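Local atomic coordinates of succinate dehydrogenase subunit A (Mycolicibacterium smegmatis, PDB entry 7D6V), a protein that probably oxidises succinate to fumarate on its bound FAD, as the flavoprotein subunit of a membrane-anchored succinate dehydrogenase that passes the electrons on toward quinone. Residues V37-L41 with W223-D228; E171-E176 with A187-R192; R192-F197 with R528-W534. The contacts are given in a common frame with arbitrary orientation. Residues are numbered along the deposited sequence.

Contact 1. Residues V37-L41 with W223-D228; sequences VTKSL and WEYTGD. With FAD (flavin-adenine dinucleotide), chain D.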
# COMPACT_ATOMS: atom_id res chain seq x y z
N VAL A 37 14.91 -15.11 -0.35
CA VAL A 37 15.74 -14.10 0.29
C VAL A 37 15.29 -12.73 -0.21
O VAL A 37 15.21 -12.51 -1.42
CB VAL A 37 17.23 -14.33 0.01
CG1 VAL A 37 18.07 -13.27 0.68
CG2 VAL A 37 17.64 -15.72 0.48
N THR A 38 14.99 -11.83 0.72
CA THR A 38 14.47 -10.52 0.39
C THR A 38 15.25 -9.47 1.17
O THR A 38 15.53 -9.65 2.36
CB THR A 38 12.98 -10.41 0.73
OG1 THR A 38 12.25 -11.39 -0.02
CG2 THR A 38 12.45 -9.04 0.35
N LYS A 39 15.61 -8.38 0.50
CA LYS A 39 16.34 -7.31 1.17
C LYS A 39 15.43 -6.47 2.06
O LYS A 39 15.90 -5.89 3.04
CB LYS A 39 17.03 -6.43 0.13
CG LYS A 39 18.41 -5.98 0.52
CD LYS A 39 18.82 -4.75 -0.27
CE LYS A 39 19.45 -5.13 -1.58
NZ LYS A 39 19.83 -3.94 -2.37
N SER A 40 14.15 -6.41 1.74
CA SER A 40 13.15 -5.67 2.49
C SER A 40 12.25 -6.65 3.25
O SER A 40 12.52 -7.86 3.30
CB SER A 40 12.35 -4.76 1.56
OG SER A 40 11.78 -5.50 0.49
N LEU A 41 11.19 -6.13 3.86
CA LEU A 41 10.21 -6.99 4.50
C LEU A 41 9.40 -7.75 3.45
O LEU A 41 9.34 -7.38 2.28
CB LEU A 41 9.28 -6.17 5.40
CG LEU A 41 9.85 -5.63 6.71
CD1 LEU A 41 8.83 -4.76 7.42
CD2 LEU A 41 10.30 -6.75 7.61
N TRP A 223 14.49 2.15 -2.48
CA TRP A 223 15.78 2.07 -1.80
C TRP A 223 16.58 0.85 -2.24
O TRP A 223 17.82 0.89 -2.22
CB TRP A 223 15.55 2.04 -0.28
CG TRP A 223 16.68 1.45 0.50
CD1 TRP A 223 17.82 2.08 0.90
CD2 TRP A 223 16.78 0.10 0.97
NE1 TRP A 223 18.63 1.20 1.59
CE2 TRP A 223 18.01 -0.02 1.64
CE3 TRP A 223 15.95 -1.02 0.88
CZ2 TRP A 223 18.43 -1.21 2.23
CZ3 TRP A 223 16.37 -2.20 1.46
CH2 TRP A 223 17.60 -2.29 2.12
N GLU A 224 15.91 -0.22 -2.64
CA GLU A 224 16.56 -1.49 -2.92
C GLU A 224 17.07 -1.62 -4.35
O GLU A 224 17.71 -2.63 -4.67
CB GLU A 224 15.58 -2.64 -2.62
CG GLU A 224 14.39 -2.69 -3.56
CD GLU A 224 13.24 -3.50 -2.99
OE1 GLU A 224 12.23 -3.66 -3.70
OE2 GLU A 224 13.35 -3.97 -1.84
N TYR A 225 16.83 -0.64 -5.21
CA TYR A 225 17.23 -0.73 -6.61
C TYR A 225 18.66 -0.22 -6.78
O TYR A 225 18.93 0.79 -7.43
CB TYR A 225 16.26 0.05 -7.49
CG TYR A 225 15.11 -0.78 -8.00
CD1 TYR A 225 14.66 -1.89 -7.29
CD2 TYR A 225 14.46 -0.46 -9.18
CE1 TYR A 225 13.61 -2.65 -7.75
CE2 TYR A 225 13.40 -1.21 -9.64
CZ TYR A 225 12.99 -2.31 -8.93
OH TYR A 225 11.94 -3.06 -9.39
N THR A 226 19.60 -0.96 -6.20
CA THR A 226 21.01 -0.60 -6.22
C THR A 226 21.80 -1.38 -7.27
O THR A 226 23.03 -1.40 -7.20
CB THR A 226 21.64 -0.81 -4.84
OG1 THR A 226 21.59 -2.20 -4.49
CG2 THR A 226 20.90 0.00 -3.79
N GLY A 227 21.12 -2.00 -8.22
CA GLY A 227 21.82 -2.76 -9.24
C GLY A 227 22.30 -4.12 -8.81
O GLY A 227 23.08 -4.74 -9.54
N ASP A 228 21.88 -4.60 -7.65
CA ASP A 228 22.20 -5.96 -7.24
C ASP A 228 21.54 -6.94 -8.19
O ASP A 228 20.51 -6.65 -8.81
CB ASP A 228 21.72 -6.21 -5.81
CG ASP A 228 22.43 -5.34 -4.80
OD1 ASP A 228 23.59 -4.95 -5.05
OD2 ASP A 228 21.82 -5.03 -3.75
PA FAD D . 10.90 -6.10 -7.51
O1A FAD D . 9.67 -6.77 -7.01
O2A FAD D . 10.88 -4.65 -7.76
O5B FAD D . 12.04 -6.35 -6.41
C5B FAD D . 13.04 -7.34 -6.53
C4B FAD D . 13.26 -8.01 -5.18
O4B FAD D . 14.62 -8.43 -5.05
C3B FAD D . 12.99 -7.13 -3.99
O3B FAD D . 12.26 -7.90 -3.05
C2B FAD D . 14.35 -6.84 -3.41
O2B FAD D . 14.32 -6.63 -2.01
C1B FAD D . 15.09 -8.10 -3.75
N9A FAD D . 16.55 -7.86 -3.78
C8A FAD D . 17.20 -6.98 -4.53
N7A FAD D . 18.52 -7.04 -4.30
C5A FAD D . 18.73 -7.98 -3.37
C6A FAD D . 19.88 -8.56 -2.67
N6A FAD D . 21.13 -8.14 -2.92
N1A FAD D . 19.65 -9.53 -1.78
C2A FAD D . 18.42 -9.98 -1.52
N3A FAD D . 17.33 -9.50 -2.12
C4A FAD D . 17.42 -8.52 -3.04
N1 FAD D . 5.29 -1.60 -14.75
C2 FAD D . 4.10 -1.74 -15.35
O2 FAD D . 3.96 -2.66 -16.17
N3 FAD D . 3.05 -0.95 -15.11
C4 FAD D . 3.12 0.05 -14.25
O4 FAD D . 2.13 0.78 -14.05
C4X FAD D . 4.39 0.29 -13.54
N5 FAD D . 4.52 1.29 -12.66
C5X FAD D . 5.69 1.48 -12.02
C6 FAD D . 5.81 2.52 -11.11
C7 FAD D . 7.01 2.72 -10.46
C7M FAD D . 7.15 3.84 -9.47
C8 FAD D . 8.16 1.84 -10.73
C8M FAD D . 9.46 2.06 -10.02
C9 FAD D . 8.04 0.80 -11.64
C9A FAD D . 6.85 0.60 -12.29
N10 FAD D . 6.73 -0.45 -13.21
C10 FAD D . 5.50 -0.62 -13.85
C1' FAD D . 7.85 -1.34 -13.49
C2' FAD D . 7.62 -2.67 -12.78
O2' FAD D . 6.99 -2.45 -11.52
C3' FAD D . 8.92 -3.41 -12.50
O3' FAD D . 9.51 -3.77 -13.73
C4' FAD D . 8.65 -4.67 -11.69
O4' FAD D . 8.07 -4.33 -10.44
C5' FAD D . 9.92 -5.46 -11.42
O5' FAD D . 9.58 -6.49 -10.50
P FAD D . 10.64 -7.56 -9.98
O1P FAD D . 9.87 -8.68 -9.37
O2P FAD D . 11.60 -7.88 -11.07
O3P FAD D . 11.47 -6.80 -8.83

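Contact 2. Residues E171-E176 with A187-R192; sequences ETSITE and AFGYYR. With FAD (flavin-adenine dinucleotide), chain D.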
# COMPACT_ATOMS: atom_id res chain seq x y z
N GLU A 171 14.55 -9.22 5.06
CA GLU A 171 15.58 -8.37 5.65
C GLU A 171 16.95 -9.04 5.56
O GLU A 171 17.77 -8.95 6.47
CB GLU A 171 15.25 -8.01 7.10
CG GLU A 171 14.03 -7.13 7.31
CD GLU A 171 14.20 -5.74 6.76
OE1 GLU A 171 15.34 -5.23 6.76
OE2 GLU A 171 13.19 -5.13 6.33
N THR A 172 17.20 -9.72 4.44
CA THR A 172 18.46 -10.41 4.20
C THR A 172 19.02 -9.96 2.86
O THR A 172 18.28 -9.90 1.87
CB THR A 172 18.28 -11.93 4.21
OG1 THR A 172 17.61 -12.32 5.42
CG2 THR A 172 19.62 -12.63 4.15
N SER A 173 20.31 -9.64 2.83
CA SER A 173 20.96 -9.09 1.64
C SER A 173 22.06 -10.04 1.19
O SER A 173 22.92 -10.41 2.00
CB SER A 173 21.52 -7.70 1.93
OG SER A 173 22.19 -7.18 0.80
N ILE A 174 22.04 -10.41 -0.08
CA ILE A 174 23.03 -11.31 -0.66
C ILE A 174 24.13 -10.48 -1.30
O ILE A 174 23.85 -9.57 -2.09
CB ILE A 174 22.38 -12.26 -1.69
CG1 ILE A 174 21.37 -13.18 -1.01
CG2 ILE A 174 23.44 -13.07 -2.40
CD1 ILE A 174 21.98 -14.10 0.02
N THR A 175 25.38 -10.78 -0.96
CA THR A 175 26.51 -10.01 -1.44
C THR A 175 27.42 -10.77 -2.40
O THR A 175 28.22 -10.14 -3.09
CB THR A 175 27.36 -9.51 -0.26
OG1 THR A 175 28.06 -10.61 0.34
CG2 THR A 175 26.48 -8.86 0.79
N GLU A 176 27.32 -12.09 -2.46
CA GLU A 176 28.18 -12.88 -3.33
C GLU A 176 27.47 -14.16 -3.73
O GLU A 176 26.61 -14.67 -3.01
CB GLU A 176 29.51 -13.20 -2.66
CG GLU A 176 30.63 -13.59 -3.61
CD GLU A 176 31.18 -12.40 -4.38
OE1 GLU A 176 30.57 -12.01 -5.40
OE2 GLU A 176 32.22 -11.85 -3.96
N ALA A 187 24.79 -19.08 -2.19
CA ALA A 187 24.77 -17.64 -2.03
C ALA A 187 25.23 -17.27 -0.62
O ALA A 187 24.92 -17.97 0.34
CB ALA A 187 23.38 -17.06 -2.29
N PHE A 188 25.97 -16.18 -0.52
CA PHE A 188 26.49 -15.68 0.74
C PHE A 188 25.95 -14.28 1.00
O PHE A 188 25.93 -13.45 0.09
CB PHE A 188 28.03 -15.67 0.73
CG PHE A 188 28.65 -15.10 1.97
CD1 PHE A 188 28.91 -15.92 3.05
CD2 PHE A 188 28.99 -13.76 2.05
CE1 PHE A 188 29.49 -15.40 4.19
CE2 PHE A 188 29.56 -13.25 3.19
CZ PHE A 188 29.81 -14.07 4.26
N GLY A 189 25.50 -14.03 2.22
CA GLY A 189 24.96 -12.73 2.54
C GLY A 189 24.96 -12.50 4.04
O GLY A 189 25.56 -13.24 4.80
N TYR A 190 24.25 -11.44 4.44
CA TYR A 190 24.17 -11.07 5.84
C TYR A 190 22.74 -10.73 6.20
O TYR A 190 21.94 -10.33 5.35
CB TYR A 190 25.09 -9.88 6.17
CG TYR A 190 24.74 -8.61 5.43
CD1 TYR A 190 25.29 -8.33 4.19
CD2 TYR A 190 23.84 -7.70 5.96
CE1 TYR A 190 24.97 -7.18 3.51
CE2 TYR A 190 23.51 -6.55 5.29
CZ TYR A 190 24.08 -6.29 4.06
OH TYR A 190 23.75 -5.14 3.38
N TYR A 191 22.42 -10.88 7.48
CA TYR A 191 21.16 -10.42 8.03
C TYR A 191 21.27 -8.93 8.34
O TYR A 191 22.23 -8.50 8.99
CB TYR A 191 20.80 -11.19 9.29
CG TYR A 191 20.39 -12.62 9.06
CD1 TYR A 191 21.21 -13.67 9.45
CD2 TYR A 191 19.18 -12.93 8.47
CE1 TYR A 191 20.85 -14.98 9.25
CE2 TYR A 191 18.80 -14.24 8.26
CZ TYR A 191 19.64 -15.26 8.66
OH TYR A 191 19.27 -16.56 8.46
N ARG A 192 20.29 -8.15 7.89
CA ARG A 192 20.31 -6.72 8.19
C ARG A 192 20.20 -6.47 9.68
O ARG A 192 20.90 -5.62 10.23
CB ARG A 192 19.19 -6.01 7.44
CG ARG A 192 19.37 -5.94 5.94
CD ARG A 192 18.38 -4.97 5.34
NE ARG A 192 18.82 -3.59 5.49
CZ ARG A 192 18.01 -2.54 5.45
NH1 ARG A 192 16.71 -2.70 5.27
NH2 ARG A 192 18.50 -1.32 5.60
PA FAD D . 10.90 -6.10 -7.51
O1A FAD D . 9.67 -6.77 -7.01
O2A FAD D . 10.88 -4.65 -7.76
O5B FAD D . 12.04 -6.35 -6.41
C5B FAD D . 13.04 -7.34 -6.53
C4B FAD D . 13.26 -8.01 -5.18
O4B FAD D . 14.62 -8.43 -5.05
C3B FAD D . 12.99 -7.13 -3.99
O3B FAD D . 12.26 -7.90 -3.05
C2B FAD D . 14.35 -6.84 -3.41
O2B FAD D . 14.32 -6.63 -2.01
C1B FAD D . 15.09 -8.10 -3.75
N9A FAD D . 16.55 -7.86 -3.78
C8A FAD D . 17.20 -6.98 -4.53
N7A FAD D . 18.52 -7.04 -4.30
C5A FAD D . 18.73 -7.98 -3.37
C6A FAD D . 19.88 -8.56 -2.67
N6A FAD D . 21.13 -8.14 -2.92
N1A FAD D . 19.65 -9.53 -1.78
C2A FAD D . 18.42 -9.98 -1.52
N3A FAD D . 17.33 -9.50 -2.12
C4A FAD D . 17.42 -8.52 -3.04
N1 FAD D . 5.29 -1.60 -14.75
C2 FAD D . 4.10 -1.74 -15.35
O2 FAD D . 3.96 -2.66 -16.17
N3 FAD D . 3.05 -0.95 -15.11
C4 FAD D . 3.12 0.05 -14.25
O4 FAD D . 2.13 0.78 -14.05
C4X FAD D . 4.39 0.29 -13.54
N5 FAD D . 4.52 1.29 -12.66
C5X FAD D . 5.69 1.48 -12.02
C6 FAD D . 5.81 2.52 -11.11
C7 FAD D . 7.01 2.72 -10.46
C7M FAD D . 7.15 3.84 -9.47
C8 FAD D . 8.16 1.84 -10.73
C8M FAD D . 9.46 2.06 -10.02
C9 FAD D . 8.04 0.80 -11.64
C9A FAD D . 6.85 0.60 -12.29
N10 FAD D . 6.73 -0.45 -13.21
C10 FAD D . 5.50 -0.62 -13.85
C1' FAD D . 7.85 -1.34 -13.49
C2' FAD D . 7.62 -2.67 -12.78
O2' FAD D . 6.99 -2.45 -11.52
C3' FAD D . 8.92 -3.41 -12.50
O3' FAD D . 9.51 -3.77 -13.73
C4' FAD D . 8.65 -4.67 -11.69
O4' FAD D . 8.07 -4.33 -10.44
C5' FAD D . 9.92 -5.46 -11.42
O5' FAD D . 9.58 -6.49 -10.50
P FAD D . 10.64 -7.56 -9.98
O1P FAD D . 9.87 -8.68 -9.37
O2P FAD D . 11.60 -7.88 -11.07
O3P FAD D . 11.47 -6.80 -8.83

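Contact 3. Residues R192-F197 with R528-W534; sequences RETGNF and RVFNPGW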
# COMPACT_ATOMS: atom_id res chain seq x y z
N ARG A 192 20.29 -8.15 7.89
CA ARG A 192 20.31 -6.72 8.19
C ARG A 192 20.20 -6.47 9.68
O ARG A 192 20.90 -5.62 10.23
CB ARG A 192 19.19 -6.01 7.44
CG ARG A 192 19.37 -5.94 5.94
CD ARG A 192 18.38 -4.97 5.34
NE ARG A 192 18.82 -3.59 5.49
CZ ARG A 192 18.01 -2.54 5.45
NH1 ARG A 192 16.71 -2.70 5.27
NH2 ARG A 192 18.50 -1.32 5.60
N GLU A 193 19.33 -7.22 10.37
CA GLU A 193 19.04 -6.95 11.77
C GLU A 193 20.28 -7.11 12.65
O GLU A 193 20.56 -6.28 13.51
CB GLU A 193 17.91 -7.85 12.25
CG GLU A 193 17.81 -7.96 13.76
CD GLU A 193 16.89 -9.07 14.21
OE1 GLU A 193 16.45 -9.85 13.34
OE2 GLU A 193 16.61 -9.16 15.42
N THR A 194 21.03 -8.19 12.44
CA THR A 194 22.13 -8.53 13.33
C THR A 194 23.51 -8.37 12.71
O THR A 194 24.49 -8.31 13.44
CB THR A 194 21.99 -9.98 13.83
OG1 THR A 194 21.80 -10.85 12.72
CG2 THR A 194 20.80 -10.10 14.77
N GLY A 195 23.60 -8.30 11.38
CA GLY A 195 24.89 -8.25 10.73
C GLY A 195 25.61 -9.58 10.66
O GLY A 195 26.81 -9.59 10.34
N ASN A 196 24.93 -10.68 10.94
CA ASN A 196 25.54 -12.00 10.94
C ASN A 196 25.46 -12.63 9.56
O ASN A 196 24.55 -12.34 8.78
CB ASN A 196 24.87 -12.90 11.97
CG ASN A 196 25.28 -12.58 13.39
OD1 ASN A 196 26.47 -12.45 13.68
ND2 ASN A 196 24.31 -12.45 14.27
N PHE A 197 26.42 -13.50 9.27
CA PHE A 197 26.61 -14.02 7.92
C PHE A 197 25.89 -15.35 7.73
O PHE A 197 26.00 -16.26 8.57
CB PHE A 197 28.10 -14.17 7.61
CG PHE A 197 28.84 -12.87 7.67
CD1 PHE A 197 28.31 -11.73 7.11
CD2 PHE A 197 30.06 -12.79 8.32
CE1 PHE A 197 28.98 -10.54 7.17
CE2 PHE A 197 30.74 -11.59 8.38
CZ PHE A 197 30.20 -10.47 7.80
N ARG A 528 27.75 -3.66 13.47
CA ARG A 528 27.09 -4.46 12.45
C ARG A 528 25.60 -4.60 12.67
O ARG A 528 24.93 -5.28 11.88
CB ARG A 528 27.74 -5.85 12.38
CG ARG A 528 28.97 -5.90 11.50
CD ARG A 528 29.87 -7.06 11.87
NE ARG A 528 29.30 -8.34 11.49
CZ ARG A 528 29.95 -9.50 11.55
NH1 ARG A 528 29.35 -10.62 11.20
NH2 ARG A 528 31.20 -9.53 11.98
N VAL A 529 25.04 -3.98 13.71
CA VAL A 529 23.63 -4.15 14.04
C VAL A 529 22.85 -3.13 13.22
O VAL A 529 22.76 -1.95 13.57
CB VAL A 529 23.39 -3.99 15.54
CG1 VAL A 529 21.89 -4.02 15.85
CG2 VAL A 529 24.11 -5.08 16.30
N PHE A 530 22.27 -3.61 12.12
CA PHE A 530 21.42 -2.88 11.18
C PHE A 530 22.00 -1.49 10.91
O PHE A 530 21.44 -0.46 11.27
CB PHE A 530 19.98 -2.80 11.69
CG PHE A 530 19.03 -2.14 10.72
CD1 PHE A 530 18.59 -2.84 9.62
CD2 PHE A 530 18.61 -0.84 10.88
CE1 PHE A 530 17.73 -2.28 8.71
CE2 PHE A 530 17.76 -0.27 9.97
CZ PHE A 530 17.32 -0.98 8.89
N ASN A 531 23.20 -1.49 10.31
CA ASN A 531 23.97 -0.29 10.06
C ASN A 531 23.79 0.14 8.60
O ASN A 531 24.46 -0.42 7.72
CB ASN A 531 25.45 -0.53 10.37
CG ASN A 531 26.26 0.74 10.41
OD1 ASN A 531 25.80 1.79 9.97
ND2 ASN A 531 27.47 0.65 10.93
N PRO A 532 22.91 1.10 8.30
CA PRO A 532 22.66 1.45 6.89
C PRO A 532 23.84 2.08 6.18
O PRO A 532 23.89 2.03 4.95
CB PRO A 532 21.47 2.41 6.97
CG PRO A 532 21.46 2.90 8.36
CD PRO A 532 22.04 1.84 9.22
N GLY A 533 24.79 2.69 6.90
CA GLY A 533 26.00 3.17 6.25
C GLY A 533 26.85 2.03 5.72
O GLY A 533 27.38 2.10 4.61
N TRP A 534 26.96 0.96 6.50
CA TRP A 534 27.64 -0.24 6.04
C TRP A 534 26.93 -0.86 4.84
O TRP A 534 27.57 -1.29 3.88
CB TRP A 534 27.73 -1.23 7.21
CG TRP A 534 28.33 -2.56 6.89
CD1 TRP A 534 29.43 -2.80 6.13
CD2 TRP A 534 27.88 -3.83 7.37
NE1 TRP A 534 29.69 -4.15 6.08
CE2 TRP A 534 28.75 -4.80 6.84
CE3 TRP A 534 26.83 -4.24 8.18
CZ2 TRP A 534 28.59 -6.16 7.10
CZ3 TRP A 534 26.67 -5.59 8.44
CH2 TRP A 534 27.55 -6.53 7.89

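Contact 1. Residues V37-L41 with W223-D228
The side chain of Lys-39 passes the indole of Trp-223, its CD 3.6 Å from CH2 of the ring, and carries its ammonium on to the loop 224-228. This is the ribose end of an FAD site in a Rossmann-type fold: strand 34-37 of the parallel sheet ends here, and the residues just after it reach the adenosine half of the cofactor. A long, flexible lysine suits the place, because its aliphatic part can pack against an indole while NZ reaches a buried acid. NZ forms a salt bridge with OD2 of Asp-228 at 2.7 Å and a weak hydrogen bond to the backbone O of Glu-224 at 3.4 Å. The same OD2 of Asp-228 weakly accepts from N6A of FAD at 3.3 Å, so one carboxylate oxygen meets both the lysine and the adenine amino group.

Glu-224 serves the ribose, an acid from the loop 223-228 and not from the end of strand 34-37. Its OE2 accepts from O2B of FAD at 2.8 Å and from OG of Ser-40 at 3.2 Å; serine is short enough to donate without crowding the sugar. On the outer side, Trp-223 meets Trp-52 of the iron-sulfur subunit, which places the edge of the contact at a subunit interface. Tyr-225 sits at the centre of an inverse gamma turn, and its CA-to-CB bond points away from 37-41. Its ring meets the pyrophosphate with its edge, and OH donates to O2A of FAD at 2.5 Å.

Contact 2. Residues E171-E176 with A187-R192
Ala-187 lies within the second strand of a beta hairpin, formed by strands 172-179 and 184-191 in a four-stranded mixed sheet, and its small CB lies 4.0 Å from CG2 of Ile-174, an apolar touch. Phe-188 follows at a classic beta bulge: its O accepts from both Thr-175 N (2.9 Å) and Glu-176 N (3.2 Å), while its own N donates to Glu-176 O at 3.0 Å. Its ring turns to helix 458-469. Gly-189 pairs with Ile-174 at a CA-CA distance of only 4.0 Å; a CB here would clash with Ser-173 O and Ile-174 CD1, so only glycine fits.

Tyr-190 forms a hydrogen-bonded antiparallel pair with Ser-173, N to Ser-173 O at 3.0 Å and O from Ser-173 N at 3.1 Å. Its ring lies over the small serine, whose CB makes a CH-pi contact 4.0 Å from the ring centroid, and Trp-534 and His-535 meet the same ring. Tyr-191 lies on the face shared with Thr-172, CD2 3.5 Å from Thr-172 OG1, and its OH bonds to Glu-5. At the end Arg-192 N donates to Glu-171 O (3.0 Å), and Arg-192 NH1 makes a salt bridge to Glu-171 OE1 at 3.2 Å, weak as a hydrogen bond.

Because this pairing uses the backbone of Ser-173 and Thr-175, the N and O of Ile-174 can face the other way. They bond to N1A (3.1 Å) and N6A (3.2 Å) of FAD, so the strand recognises adenine through main-chain atoms.

Contact 3. Residues R192-F197 with R528-W534
Hydrogen bonding here centres on Arg-528, whose NH1 and NE both donate to Gly-195 O, at 2.9 and 3.0 Å. Arginine suits this because two of its nitrogens can converge on one carbonyl. Stacking uses the same group: the guanidinium lies flat on the Phe-197 ring, centres 4.4 Å apart and planes at 22°. At the other end, Phe-530 CE1 lies over a face of the Arg-192 guanidinium, 3.3 Å from Arg-192 CZ.

Close backbone packing brings Phe-530 CA to 2.9 Å from Arg-192 O and Gly-195 CA to 3.2 Å from Arg-528 O, both CA-H...O contacts. Gly-195, at positive phi, could not carry a CB, which would strike Arg-528 O. Against it lies the edge of Trp-534, CZ3 3.9 Å from Gly-195 CA, on the first turn of helix 532-556, where Asn-531 is the N-cap.

The chemistry joins the turn after strand 184-191 to the C-terminal region mainly through arginines, each offering a flat guanidinium face to an aromatic ring.

From the N terminus, strand 34-37 leads into 37-41, and the chain returns at 223-228 to close the long loop of contact 1. Nested within that loop is contact 2, a hairpin between 171-176 and 187-192. Contact 3 starts at Arg-192, which it shares with contact 2, and closes only at 528-534, so it crosses contact 1 and follows contact 2 in series. The loop 37-41 runs beside the hairpin, with Thr-38 O 2.7 Å from Thr-172 N, while Trp-223 CH2 packs 3.3 Å from Arg-192 NH1. Contacts 1 and 2 thus gather around the adenosine of FAD, and contact 3 ties the turn after the hairpin, in the mixed sheet, to the start of helix 532-556.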